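PDB 4EBG: uncharacterized protein from Staphylococcus aureus subsp. aureus Mu50, which is of unknown function but is probably secreted, and has a DUF4467 domain of cystatin-like fold in the NTF2 clan. Local coordinates for residues 38-41 with 46-49. Sequence-based numbering, arbitrary orientation.
Sequences THVY and VIVI
H39 and V48 form a hydrogen-bonded antiparallel pair. H39 N donates to V48 O at 2.9 Å, and V48 N returns a bond of the same length to H39 O. Both bonds are nearly straight. Y41 pairs with V46 less evenly. Y41 N reaches V46 O at 2.8 Å, while the bond from V46 N to Y41 O is weak at 3.3 Å. T38-I49 and V40-I47 are the non-hydrogen-bonded pairs. Backbone bonds of T38 and V40 run to D93 and to D90 and Y91, those of I49 and I47 to F63 and Y65.

A water donates a second hydrogen bond to V48 O at 2.8 Å and meets H39 ND1 in the ring plane, also at 2.8 Å. H39 CG lies beside its backbone N (chi1 -69°), which carries the ring away from 46-49. H39 NE2 is hydrogen-bonded to E92 OE2.

The segments belong to the beta hairpin of strands 37-41 and 46-52, inside the antiparallel sheet of a cystatin-like fold. Helix 3-23 packs on the face that carries I47 and I49. Helix 80-86 packs on the other, against Y41, V46 and V48.

T38 CG2 makes apolar contact with I47 CG2 and I49 CG2, and T38 OG1 is hydrogen-bonded to Y10 OH. V40 CG2 lies beside I47 CG1 at 4.1 Å. On the opposite face Y41 CG stands beside the backbone N (chi1 -56°), and the ring runs back along its own strand toward H39, at a slant to V48. Y41 CE2 approaches V48 CG2 to 3.9 Å. V46 O lies at the ring edge, and Y83 meets this ring edge-to-face.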
loop_
_atom_site.group_PDB
_atom_site.type_symbol
_atom_site.label_atom_id
_atom_site.label_comp_id
_atom_site.label_asym_id
_atom_site.label_seq_id
_atom_site.Cartn_x
_atom_site.Cartn_y
_atom_site.Cartn_z
ATOM N N THR B 38 14.288 -14.887 -5.274
ATOM C CA THR B 38 15.244 -13.864 -4.973
ATOM C C THR B 38 16.462 -13.978 -5.860
ATOM O O THR B 38 17.021 -15.079 -6.015
ATOM C CB THR B 38 15.691 -13.920 -3.487
ATOM O OG1 THR B 38 14.543 -13.987 -2.655
ATOM C CG2 THR B 38 16.562 -12.772 -3.112
ATOM N N HIS B 39 16.882 -12.871 -6.457
ATOM C CA HIS B 39 18.110 -12.788 -7.211
ATOM C C HIS B 39 18.895 -11.559 -6.795
ATOM O O HIS B 39 18.317 -10.477 -6.623
ATOM C CB HIS B 39 17.868 -12.722 -8.712
ATOM C CG HIS B 39 17.326 -13.994 -9.290
ATOM N ND1 HIS B 39 15.995 -14.319 -9.248
ATOM C CD2 HIS B 39 17.950 -15.033 -9.908
ATOM C CE1 HIS B 39 15.813 -15.498 -9.825
ATOM N NE2 HIS B 39 16.975 -15.935 -10.268
ATOM N N VAL B 40 20.209 -11.690 -6.622
ATOM C CA VAL B 40 21.102 -10.593 -6.295
ATOM C C VAL B 40 22.006 -10.307 -7.487
ATOM O O VAL B 40 22.520 -11.246 -8.136
ATOM C CB VAL B 40 21.970 -10.912 -5.053
ATOM C CG1 VAL B 40 22.949 -9.797 -4.739
ATOM C CG2 VAL B 40 21.091 -11.266 -3.869
ATOM N N TYR B 41 22.219 -9.014 -7.757
ATOM C CA TYR B 41 23.030 -8.538 -8.851
ATOM C C TYR B 41 24.025 -7.529 -8.349
ATOM O O TYR B 41 23.848 -6.905 -7.312
ATOM C CB TYR B 41 22.170 -7.919 -9.961
ATOM C CG TYR B 41 21.134 -8.852 -10.463
ATOM C CD1 TYR B 41 21.436 -9.742 -11.503
ATOM C CD2 TYR B 41 19.852 -8.923 -9.898
ATOM C CE1 TYR B 41 20.473 -10.691 -11.974
ATOM C CE2 TYR B 41 18.937 -9.836 -10.376
ATOM C CZ TYR B 41 19.251 -10.745 -11.374
ATOM O OH TYR B 41 18.310 -11.660 -11.782
ATOM N N VAL B 46 21.854 -4.456 -6.298
ATOM C CA VAL B 46 20.447 -4.595 -6.753
ATOM C C VAL B 46 19.934 -5.990 -6.377
ATOM O O VAL B 46 20.595 -6.999 -6.646
ATOM C CB VAL B 46 20.286 -4.365 -8.308
ATOM C CG1 VAL B 46 18.849 -4.617 -8.782
ATOM C CG2 VAL B 46 20.823 -2.952 -8.657
ATOM N N ILE B 47 18.768 -6.060 -5.748
ATOM C CA ILE B 47 18.132 -7.301 -5.392
ATOM C C ILE B 47 16.722 -7.288 -5.952
ATOM O O ILE B 47 15.988 -6.346 -5.747
ATOM C CB ILE B 47 18.146 -7.495 -3.845
ATOM C CG1 ILE B 47 19.591 -7.463 -3.331
ATOM C CG2 ILE B 47 17.428 -8.778 -3.450
ATOM C CD1 ILE B 47 19.707 -7.662 -1.783
ATOM N N VAL B 48 16.350 -8.335 -6.696
ATOM C CA VAL B 48 15.047 -8.476 -7.314
ATOM C C VAL B 48 14.358 -9.624 -6.648
ATOM O O VAL B 48 14.905 -10.733 -6.572
ATOM C CB VAL B 48 15.159 -8.678 -8.840
ATOM C CG1 VAL B 48 13.743 -8.834 -9.399
ATOM C CG2 VAL B 48 15.868 -7.547 -9.539
ATOM N N ILE B 49 13.123 -9.386 -6.175
ATOM C CA ILE B 49 12.313 -10.395 -5.574
ATOM C C ILE B 49 11.033 -10.580 -6.351
ATOM O O ILE B 49 10.499 -9.636 -6.900
ATOM C CB ILE B 49 12.037 -10.159 -4.066
ATOM C CG1 ILE B 49 11.201 -8.910 -3.853
ATOM C CG2 ILE B 49 13.380 -10.141 -3.309
ATOM C CD1 ILE B 49 10.813 -8.700 -2.358
HETATM O O HOH W 1 13.904 -12.676 -8.382
#